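WYL1 (PDB 6OAW) probably acts as an accessory protein that modulates the Type VI-D CRISPR-Cas system, and carries a WYL domain. Local coordinates at residues L87-E92 with L165-E170; S7-K12 with K155-T160. One frame throughout, in Å; residues are numbered along the deposited sequence.

Contact 1: L87-E92 with L165-E170; sequences LNAFVE and LKAVYE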
loop_
_atom_site.group_PDB
_atom_site.type_symbol
_atom_site.label_atom_id
_atom_site.label_comp_id
_atom_site.label_asym_id
_atom_site.label_seq_id
_atom_site.Cartn_x
_atom_site.Cartn_y
_atom_site.Cartn_z
ATOM N N LEU B 87 5.849 -6.219 13.638
ATOM C CA LEU B 87 5.074 -4.969 13.744
ATOM C C LEU B 87 5.890 -3.956 14.534
ATOM O O LEU B 87 6.471 -4.345 15.563
ATOM C CB LEU B 87 3.763 -5.215 14.493
ATOM C CG LEU B 87 2.685 -5.984 13.772
ATOM C CD1 LEU B 87 1.410 -5.935 14.593
ATOM C CD2 LEU B 87 2.470 -5.390 12.386
ATOM N N ASN B 88 5.835 -2.702 14.098
ATOM C CA ASN B 88 6.390 -1.513 14.779
ATOM C C ASN B 88 5.789 -1.391 16.185
ATOM O O ASN B 88 6.506 -0.888 17.032
ATOM C CB ASN B 88 6.196 -0.279 13.910
ATOM C CG ASN B 88 7.039 -0.357 12.659
ATOM O OD1 ASN B 88 8.166 -0.852 12.702
ATOM N ND2 ASN B 88 6.504 0.102 11.541
ATOM N N ALA B 89 4.577 -1.899 16.449
ATOM C CA ALA B 89 3.924 -1.808 17.779
ATOM C C ALA B 89 4.611 -2.724 18.794
ATOM O O ALA B 89 4.515 -2.420 20.005
ATOM C CB ALA B 89 2.459 -2.137 17.700
ATOM N N PHE B 90 5.224 -3.815 18.333
ATOM C CA PHE B 90 6.042 -4.709 19.187
ATOM C C PHE B 90 7.478 -4.160 19.228
ATOM O O PHE B 90 7.990 -3.689 18.212
ATOM C CB PHE B 90 5.932 -6.166 18.731
ATOM C CG PHE B 90 4.606 -6.777 19.106
ATOM C CD1 PHE B 90 4.373 -7.265 20.392
ATOM C CD2 PHE B 90 3.550 -6.785 18.196
ATOM C CE1 PHE B 90 3.142 -7.813 20.732
ATOM C CE2 PHE B 90 2.325 -7.326 18.543
ATOM C CZ PHE B 90 2.124 -7.846 19.798
ATOM N N VAL B 91 8.094 -4.233 20.400
ATOM C CA VAL B 91 9.288 -3.412 20.751
ATOM C C VAL B 91 10.473 -4.339 21.041
ATOM O O VAL B 91 11.569 -3.973 20.650
ATOM C CB VAL B 91 9.014 -2.440 21.916
ATOM C CG1 VAL B 91 10.140 -1.436 22.056
ATOM C CG2 VAL B 91 7.697 -1.690 21.766
ATOM N N GLU B 92 10.267 -5.497 21.669
ATOM C CA GLU B 92 11.344 -6.483 21.951
ATOM C C GLU B 92 12.269 -6.663 20.727
ATOM O O GLU B 92 13.483 -6.520 20.877
ATOM C CB GLU B 92 10.732 -7.807 22.384
ATOM C CG GLU B 92 11.757 -8.908 22.604
ATOM C CD GLU B 92 12.162 -9.117 24.029
ATOM O OE1 GLU B 92 13.273 -8.642 24.402
ATOM O OE2 GLU B 92 11.367 -9.760 24.755
ATOM N N LEU B 165 -2.748 -2.046 22.449
ATOM C CA LEU B 165 -3.598 -2.831 21.520
ATOM C C LEU B 165 -4.012 -1.947 20.341
ATOM O O LEU B 165 -4.052 -2.465 19.217
ATOM C CB LEU B 165 -4.803 -3.393 22.277
ATOM C CG LEU B 165 -4.493 -4.436 23.350
ATOM C CD1 LEU B 165 -5.760 -4.913 23.996
ATOM C CD2 LEU B 165 -3.729 -5.622 22.793
ATOM N N LYS B 166 -4.304 -0.667 20.565
ATOM C CA LYS B 166 -4.672 0.233 19.446
ATOM C C LYS B 166 -3.503 0.275 18.447
ATOM O O LYS B 166 -3.736 0.234 17.204
ATOM C CB LYS B 166 -5.012 1.631 19.954
ATOM C CG LYS B 166 -5.185 2.666 18.849
ATOM C CD LYS B 166 -5.528 4.063 19.357
ATOM C CE LYS B 166 -5.798 5.050 18.230
ATOM N NZ LYS B 166 -6.916 4.635 17.337
ATOM N N ALA B 167 -2.284 0.367 18.978
ATOM C CA ALA B 167 -1.047 0.446 18.171
ATOM C C ALA B 167 -0.880 -0.858 17.384
ATOM O O ALA B 167 -0.548 -0.800 16.213
ATOM C CB ALA B 167 0.125 0.726 19.061
ATOM N N VAL B 168 -1.103 -2.000 18.020
ATOM C CA VAL B 168 -0.973 -3.314 17.335
ATOM C C VAL B 168 -1.916 -3.347 16.116
ATOM O O VAL B 168 -1.443 -3.725 15.033
ATOM C CB VAL B 168 -1.233 -4.477 18.303
ATOM C CG1 VAL B 168 -1.483 -5.786 17.565
ATOM C CG2 VAL B 168 -0.090 -4.643 19.271
ATOM N N TYR B 169 -3.188 -2.965 16.275
ATOM C CA TYR B 169 -4.234 -3.196 15.237
ATOM C C TYR B 169 -4.145 -2.100 14.177
ATOM O O TYR B 169 -4.366 -2.434 13.014
ATOM C CB TYR B 169 -5.618 -3.389 15.873
ATOM C CG TYR B 169 -5.653 -4.616 16.746
ATOM C CD1 TYR B 169 -5.291 -5.856 16.243
ATOM C CD2 TYR B 169 -5.907 -4.519 18.098
ATOM C CE1 TYR B 169 -5.237 -6.984 17.048
ATOM C CE2 TYR B 169 -5.846 -5.631 18.923
ATOM C CZ TYR B 169 -5.512 -6.871 18.401
ATOM O OH TYR B 169 -5.483 -7.951 19.242
ATOM N N GLU B 170 -3.796 -0.865 14.555
ATOM C CA GLU B 170 -3.545 0.221 13.570
ATOM C C GLU B 170 -2.343 -0.179 12.709
ATOM O O GLU B 170 -2.399 0.034 11.478
ATOM C CB GLU B 170 -3.276 1.586 14.202
ATOM C CG GLU B 170 -4.434 2.145 14.984
ATOM C CD GLU B 170 -5.567 2.802 14.219
ATOM O OE1 GLU B 170 -5.547 2.820 12.960
ATOM O OE2 GLU B 170 -6.507 3.292 14.894
#
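Val168, with CG1 anti to its backbone N (chi1 164°) and CG2 anti to its carbonyl carbon, turns CG1 to Leu87 and CG2 to Phe90 and Ala89. In Phe90, chi1 of -74° sets CG beside the backbone N; CE2 of the ring lies 3.7 Å from Val168 CG2, which approaches the ring obliquely. The other branch, Val168 CG1, stands 4.2 Å from Leu87 CD1, and these two side chains cross at about a right angle. Leu87 CD1 also lies 3.6 Å from Val168 O.

Ala89 points its CB toward the helix, 3.6 Å from Val168 N, and also meets Ala167 CB at 3.9 Å. A type I turn from Leu87 to Phe90, closed by Phe90 N to Leu87 O at 3.1 Å, presents all three side chains to helix 161-172. The ring of Phe63 meets Phe90 edge-to-face.

No hydrogen bond or salt bridge joins 87-92 to 165-170. The contact is buried and wholly apolar in its side chains, so its cohesion rests on van der Waals fit and exclusion of water, with small alanines permitting the close backbone approach.

Contact 2: S7-K12 with K155-T160; sequences STFLPK and KVYSLT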
loop_
_atom_site.group_PDB
_atom_site.type_symbol
_atom_site.label_atom_id
_atom_site.label_comp_id
_atom_site.label_asym_id
_atom_site.label_seq_id
_atom_site.Cartn_x
_atom_site.Cartn_y
_atom_site.Cartn_z
ATOM N N SER B 7 4.434 -3.120 37.001
ATOM C CA SER B 7 5.365 -3.487 35.897
ATOM C C SER B 7 4.611 -3.963 34.643
ATOM O O SER B 7 5.160 -3.774 33.542
ATOM C CB SER B 7 6.351 -4.514 36.372
ATOM O OG SER B 7 5.687 -5.628 36.951
ATOM N N THR B 8 3.395 -4.509 34.771
ATOM C CA THR B 8 2.684 -5.184 33.642
ATOM C C THR B 8 1.347 -4.502 33.316
ATOM O O THR B 8 0.765 -3.833 34.201
ATOM C CB THR B 8 2.496 -6.676 33.940
ATOM O OG1 THR B 8 1.608 -6.816 35.042
ATOM C CG2 THR B 8 3.797 -7.375 34.255
ATOM N N PHE B 9 0.887 -4.672 32.072
ATOM C CA PHE B 9 -0.376 -4.081 31.556
ATOM C C PHE B 9 -1.542 -4.469 32.456
ATOM O O PHE B 9 -2.411 -3.629 32.713
ATOM C CB PHE B 9 -0.644 -4.559 30.131
ATOM C CG PHE B 9 0.283 -3.941 29.118
ATOM C CD1 PHE B 9 0.203 -2.583 28.854
ATOM C CD2 PHE B 9 1.205 -4.708 28.431
ATOM C CE1 PHE B 9 1.022 -1.995 27.908
ATOM C CE2 PHE B 9 2.045 -4.118 27.501
ATOM C CZ PHE B 9 1.941 -2.765 27.229
ATOM N N LEU B 10 -1.561 -5.734 32.870
ATOM C CA LEU B 10 -2.621 -6.343 33.706
ATOM C C LEU B 10 -1.954 -7.070 34.866
ATOM O O LEU B 10 -0.866 -7.622 34.703
ATOM C CB LEU B 10 -3.442 -7.309 32.850
ATOM C CG LEU B 10 -4.244 -6.686 31.707
ATOM C CD1 LEU B 10 -4.888 -7.774 30.854
ATOM C CD2 LEU B 10 -5.301 -5.729 32.238
ATOM N N PRO B 11 -2.579 -7.073 36.065
ATOM C CA PRO B 11 -1.996 -7.730 37.228
ATOM C C PRO B 11 -2.057 -9.251 37.025
ATOM O O PRO B 11 -2.950 -9.717 36.325
ATOM C CB PRO B 11 -2.857 -7.238 38.403
ATOM C CG PRO B 11 -4.201 -6.917 37.775
ATOM C CD PRO B 11 -3.906 -6.504 36.341
ATOM N N LYS B 12 -1.098 -9.980 37.605
ATOM C CA LYS B 12 -1.091 -11.465 37.586
ATOM C C LYS B 12 -2.381 -11.894 38.291
ATOM O O LYS B 12 -2.716 -11.265 39.324
ATOM C CB LYS B 12 0.168 -12.026 38.261
ATOM C CG LYS B 12 1.495 -11.375 37.890
ATOM N N LYS B 155 6.859 -0.085 28.861
ATOM C CA LYS B 155 7.548 1.226 28.951
ATOM C C LYS B 155 7.069 2.142 27.825
ATOM O O LYS B 155 6.716 3.294 28.111
ATOM C CB LYS B 155 9.068 1.048 28.890
ATOM C CG LYS B 155 9.741 0.570 30.178
ATOM C CD LYS B 155 11.251 0.456 29.994
ATOM C CE LYS B 155 11.957 -0.248 31.133
ATOM N NZ LYS B 155 12.815 0.687 31.888
ATOM N N VAL B 156 7.028 1.643 26.590
ATOM C CA VAL B 156 6.609 2.451 25.401
ATOM C C VAL B 156 5.165 2.932 25.573
ATOM O O VAL B 156 4.896 4.104 25.215
ATOM C CB VAL B 156 6.797 1.676 24.089
ATOM C CG1 VAL B 156 6.046 2.338 22.937
ATOM C CG2 VAL B 156 8.293 1.558 23.747
ATOM N N TYR B 157 4.276 2.073 26.073
ATOM C CA TYR B 157 2.812 2.361 26.123
ATOM C C TYR B 157 2.414 2.772 27.554
ATOM O O TYR B 157 1.205 2.835 27.822
ATOM C CB TYR B 157 2.037 1.167 25.558
ATOM C CG TYR B 157 2.400 0.832 24.131
ATOM C CD1 TYR B 157 2.127 1.715 23.095
ATOM C CD2 TYR B 157 3.020 -0.362 23.814
ATOM C CE1 TYR B 157 2.457 1.429 21.781
ATOM C CE2 TYR B 157 3.380 -0.658 22.506
ATOM C CZ TYR B 157 3.082 0.232 21.488
ATOM O OH TYR B 157 3.432 -0.053 20.204
ATOM N N SER B 158 3.399 3.086 28.415
ATOM C CA SER B 158 3.213 3.500 29.831
ATOM C C SER B 158 2.150 2.624 30.510
ATOM O O SER B 158 1.162 3.188 30.994
ATOM C CB SER B 158 2.845 4.966 29.909
ATOM O OG SER B 158 3.794 5.747 29.197
ATOM N N LEU B 159 2.309 1.295 30.476
ATOM C CA LEU B 159 1.450 0.306 31.192
ATOM C C LEU B 159 -0.027 0.406 30.757
ATOM O O LEU B 159 -0.870 -0.144 31.476
ATOM C CB LEU B 159 1.581 0.553 32.702
ATOM C CG LEU B 159 3.014 0.524 33.244
ATOM C CD1 LEU B 159 3.135 1.218 34.592
ATOM C CD2 LEU B 159 3.526 -0.902 33.342
ATOM N N THR B 160 -0.354 1.037 29.625
ATOM C CA THR B 160 -1.764 1.288 29.222
ATOM C C THR B 160 -2.168 0.327 28.107
ATOM O O THR B 160 -1.816 0.591 26.939
ATOM C CB THR B 160 -1.956 2.740 28.793
ATOM O OG1 THR B 160 -1.363 3.569 29.794
ATOM C CG2 THR B 160 -3.417 3.072 28.612
#
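A Schellman motif ends helix 151-156, and the type I' turn that overlaps it, from Tyr157 to Thr160, receives the N-terminal segment 7-12. Ser158, at positive phi, is the C-prime residue of the motif: Leu159 N returns to Asn154 O, while Ser158 N makes a weak bond to Lys155 O. The turn itself is closed by Thr160 N, bonded to Tyr157 O at 3.0 Å.

Phe9 and Leu159 carry the contact between them. Phe9 CD1 sits 3.6 Å from Leu159 C, oblique to the ring, whereas Thr160 N lies at the ring edge, near its plane, 3.7 Å from CD1. Tyr157 CB meets the same edge through CE1 at 4.1 Å. Leu159 answers from the turn. Its chi1 of -55° puts CG beside the backbone N; farther out, CD2 comes to 3.3 Å from Ser7 O, a close methyl-to-carbonyl approach.

No hydrogen bond crosses between the segments; each is braced internally. Thr8 OG1 donates to Leu10 O at 2.6 Å from above the carbonyl plane, and Thr160 OG1 donates to Ser158 O at 2.8 Å in a similar way, tilted 52° out of that plane.

Phe9 also stacks on Phe164 of helix 161-172 and touches Glu153 and Asn154 of helix 151-156, while Leu10 packs on Leu161 and on Tyr142 and Leu145 of helix 139-145. The segment ahead of strand 23-28 thus lies against the junction of consecutive helices 151-156 and 161-172.

Contact 1 and contact 2 have centres about 14 Å apart, and their second segments lie on helix 161-172 and at the end of helix 151-156, which follow each other in the chain. Tyr157 bridges them directly: its OH lies 2.6 Å from Ala89 O, a probable hydrogen bond, and 3.6 Å from Ala167 CB. A second, apolar link runs from Val91 CG2 to Val156 CG2, 3.9 Å apart. Phe164 connects the two through rings, meeting Phe90 from contact 1 as well as Phe9 and Tyr157 from contact 2. Along the sequence the segments alternate. The N-terminal segment and the 87-92 loop both pack on this helical pair. Contact 1 is buried, contact 2 only partly so.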